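PDB 2CYB: tyrosine--tRNA ligase, which probably attaches tyrosine to its cognate tRNA in two steps, first activating the amino acid with ATP and then transferring it to the acceptor end of the tRNA. Local coordinates for residues Asp124-Ala129 with Leu160-Leu164. Residues are numbered along the deposited sequence; the frame is centred on the assembly and turned at random.
Sequences DVLKMA and LMQAL. With TYR (tyrosine), chain C.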
ATOM      1  N   ASP A 124      -7.332   9.467   0.955  1.00 26.49           N
ATOM      2  CA  ASP A 124      -6.397  10.127   0.044  1.00 25.99           C
ATOM      3  C   ASP A 124      -5.282   9.167  -0.368  1.00 25.75           C
ATOM      4  O   ASP A 124      -4.816   9.196  -1.513  1.00 23.86           O
ATOM      5  CB  ASP A 124      -5.782  11.365   0.697  1.00 27.16           C
ATOM      6  CG  ASP A 124      -6.647  12.598   0.536  1.00 35.03           C
ATOM      7  OD1 ASP A 124      -6.394  13.585   1.251  1.00 30.35           O
ATOM      8  OD2 ASP A 124      -7.569  12.578  -0.306  1.00 34.36           O
ATOM      9  N   VAL A 125      -4.844   8.336   0.573  1.00 22.98           N
ATOM     10  CA  VAL A 125      -3.797   7.359   0.290  1.00 29.70           C
ATOM     11  C   VAL A 125      -4.291   6.419  -0.797  1.00 28.22           C
ATOM     12  O   VAL A 125      -3.564   6.114  -1.748  1.00 26.82           O
ATOM     13  CB  VAL A 125      -3.422   6.527   1.549  1.00 27.63           C
ATOM     14  CG1 VAL A 125      -2.531   5.349   1.154  1.00 25.58           C
ATOM     15  CG2 VAL A 125      -2.701   7.405   2.551  1.00 26.88           C
ATOM     16  N   LEU A 126      -5.537   5.967  -0.667  1.00 25.02           N
ATOM     17  CA  LEU A 126      -6.097   5.062  -1.663  1.00 26.83           C
ATOM     18  C   LEU A 126      -6.192   5.728  -3.037  1.00 25.79           C
ATOM     19  O   LEU A 126      -5.932   5.092  -4.060  1.00 28.26           O
ATOM     20  CB  LEU A 126      -7.473   4.557  -1.214  1.00 24.80           C
ATOM     21  CG  LEU A 126      -7.486   3.686   0.047  1.00 25.51           C
ATOM     22  CD1 LEU A 126      -8.853   3.049   0.183  1.00 35.19           C
ATOM     23  CD2 LEU A 126      -6.402   2.613  -0.020  1.00 31.93           C
ATOM     24  N   LYS A 127      -6.557   7.006  -3.059  1.00 24.92           N
ATOM     25  CA  LYS A 127      -6.661   7.752  -4.312  1.00 21.96           C
ATOM     26  C   LYS A 127      -5.269   7.921  -4.916  1.00 25.53           C
ATOM     27  O   LYS A 127      -5.076   7.744  -6.127  1.00 26.88           O
ATOM     28  CB  LYS A 127      -7.291   9.122  -4.060  1.00 28.37           C
ATOM     29  CG  LYS A 127      -8.758   9.052  -3.660  1.00 34.28           C
ATOM     30  CD  LYS A 127      -9.316  10.436  -3.344  1.00 40.63           C
ATOM     31  CE  LYS A 127     -10.806  10.371  -3.033  1.00 44.48           C
ATOM     32  NZ  LYS A 127     -11.374  11.718  -2.736  1.00 39.31           N
ATOM     33  N   MET A 128      -4.304   8.277  -4.075  1.00 24.14           N
ATOM     34  CA  MET A 128      -2.922   8.425  -4.539  1.00 28.72           C
ATOM     35  C   MET A 128      -2.429   7.092  -5.111  1.00 27.48           C
ATOM     36  O   MET A 128      -1.788   7.052  -6.167  1.00 26.00           O
ATOM     37  CB  MET A 128      -2.007   8.843  -3.383  1.00 31.39           C
ATOM     38  CG  MET A 128      -2.016  10.327  -3.065  1.00 43.53           C
ATOM     39  SD  MET A 128      -1.215  11.285  -4.381  1.00 43.65           S
ATOM     40  CE  MET A 128       0.488  10.884  -4.089  1.00 37.20           C
ATOM     41  N   ALA A 129      -2.725   5.997  -4.412  1.00 24.31           N
ATOM     42  CA  ALA A 129      -2.291   4.675  -4.875  1.00 26.53           C
ATOM     43  C   ALA A 129      -2.917   4.301  -6.210  1.00 24.94           C
ATOM     44  O   ALA A 129      -2.287   3.642  -7.030  1.00 21.85           O
ATOM     45  CB  ALA A 129      -2.623   3.598  -3.824  1.00 24.21           C
ATOM     46  N   LEU A 160       3.686   7.630  -1.016  1.00 24.16           N
ATOM     47  CA  LEU A 160       2.375   8.237  -1.183  1.00 26.07           C
ATOM     48  C   LEU A 160       1.997   9.013   0.077  1.00 24.36           C
ATOM     49  O   LEU A 160       1.475  10.128   0.005  1.00 23.56           O
ATOM     50  CB  LEU A 160       1.325   7.159  -1.451  1.00 23.39           C
ATOM     51  CG  LEU A 160       1.665   6.140  -2.541  1.00 33.19           C
ATOM     52  CD1 LEU A 160       0.477   5.202  -2.724  1.00 30.27           C
ATOM     53  CD2 LEU A 160       2.001   6.852  -3.846  1.00 32.88           C
ATOM     54  N   MET A 161       2.270   8.416   1.230  1.00 25.11           N
ATOM     55  CA  MET A 161       1.952   9.038   2.500  1.00 24.84           C
ATOM     56  C   MET A 161       2.811  10.259   2.753  1.00 24.68           C
ATOM     57  O   MET A 161       2.339  11.228   3.328  1.00 24.49           O
ATOM     58  CB  MET A 161       2.108   8.031   3.638  1.00 21.46           C
ATOM     59  CG  MET A 161       0.960   7.034   3.706  1.00 22.63           C
ATOM     60  SD  MET A 161       1.174   5.885   5.074  1.00 29.02           S
ATOM     61  CE  MET A 161       1.270   7.009   6.486  1.00 32.51           C
ATOM     62  N   GLN A 162       4.074  10.211   2.340  1.00 22.56           N
ATOM     63  CA  GLN A 162       4.948  11.361   2.523  1.00 25.96           C
ATOM     64  C   GLN A 162       4.402  12.535   1.718  1.00 24.63           C
ATOM     65  O   GLN A 162       4.334  13.659   2.214  1.00 25.70           O
ATOM     66  CB  GLN A 162       6.373  11.049   2.063  1.00 25.32           C
ATOM     67  CG  GLN A 162       7.327  12.213   2.277  1.00 27.34           C
ATOM     68  CD  GLN A 162       8.778  11.793   2.173  1.00 28.09           C
ATOM     69  OE1 GLN A 162       9.122  10.646   2.461  1.00 21.76           O
ATOM     70  NE2 GLN A 162       9.640  12.727   1.787  1.00 27.90           N
ATOM     71  N   ALA A 163       4.006  12.266   0.478  1.00 22.78           N
ATOM     72  CA  ALA A 163       3.453  13.305  -0.382  1.00 24.37           C
ATOM     73  C   ALA A 163       2.189  13.868   0.262  1.00 30.57           C
ATOM     74  O   ALA A 163       1.991  15.082   0.285  1.00 27.09           O
ATOM     75  CB  ALA A 163       3.138  12.743  -1.763  1.00 25.30           C
ATOM     76  N   LEU A 164       1.341  12.993   0.796  1.00 25.83           N
ATOM     77  CA  LEU A 164       0.116  13.450   1.443  1.00 25.80           C
ATOM     78  C   LEU A 164       0.362  14.226   2.726  1.00 29.78           C
ATOM     79  O   LEU A 164      -0.472  15.048   3.121  1.00 29.19           O
ATOM     80  CB  LEU A 164      -0.820  12.276   1.726  1.00 24.40           C
ATOM     81  CG  LEU A 164      -1.547  11.762   0.481  1.00 28.60           C
ATOM     82  CD1 LEU A 164      -2.276  10.454   0.814  1.00 25.88           C
ATOM     83  CD2 LEU A 164      -2.526  12.840  -0.016  1.00 30.64           C
TER
HETATM   84  N   TYR C 401      11.444  10.134   3.857  1.00 23.64           N
HETATM   85  CA  TYR C 401      12.126  10.914   4.919  1.00 24.29           C
HETATM   86  C   TYR C 401      13.526  10.367   5.189  1.00 28.77           C
HETATM   87  O   TYR C 401      14.210  10.929   6.060  1.00 29.21           O
HETATM   88  CB  TYR C 401      11.277  10.886   6.194  1.00 27.15           C
HETATM   89  CG  TYR C 401       9.932  11.537   5.980  1.00 24.91           C
HETATM   90  CD1 TYR C 401       8.744  10.848   6.227  1.00 25.85           C
HETATM   91  CD2 TYR C 401       9.853  12.858   5.521  1.00 22.90           C
HETATM   92  CE1 TYR C 401       7.498  11.467   6.023  1.00 23.28           C
HETATM   93  CE2 TYR C 401       8.633  13.478   5.315  1.00 26.77           C
HETATM   94  CZ  TYR C 401       7.458  12.782   5.569  1.00 28.99           C
HETATM   95  OH  TYR C 401       6.257  13.418   5.381  1.00 25.54           O
HETATM   96  OXT TYR C 401      13.925   9.395   4.515  1.00 29.79           O
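Helices 119-131 and 154-168 cross steeply here: the axes of 124-129 and 160-164 approach to 9.7 Å, with 120° between their N-to-C directions. The joint is apolar and is built on Leu160 and Leu164, one turn apart and both directed toward helix 119-131, and on Met128 facing them. Leu164 reaches the backbone, its CD1 lying 3.3 Å from Val125 N and 3.5 Å from Asp124 C; the same CD1 lies 3.5 Å from Val125 CG2. Leu160 CD1 touches Ala129 at CA (3.5 Å) and CB (3.7 Å); the small alanine lets the leucine come this close to the main chain. Met128 spans both leucines, with CB 4.2 Å from Leu160 CB and CG 3.9 Å from Leu164 CG, while its CE extends to Ala163 CB at 4.0 Å. Val125 CG2 also packs on Met161 CG at 3.9 Å.

Polar groups find their partners around this apolar patch. Asp124 OD1 is hydrogen-bonded to Tyr196 OH and His168 NE2, and Tyr121 OH is hydrogen-bonded to Met161 O. Leu126, pointing away from helix 154-168, packs on Ile73 of the second subunit, and Leu160 meets Val153 of that subunit, so the dimer partner borders both helices.

From Gln162, OE1 accepts a 2.8 Å hydrogen bond from N of the bound tyrosine, and NE2 is hydrogen-bonded to Gln180 OE1. Helix 154-168, which also carries Tyr158 and Asp165, thus presents one side to helix 119-131 and another to the amino acid, forming part of the tyrosine pocket in the Rossmann-fold catalytic domain of a class I tyrosyl-tRNA synthetase.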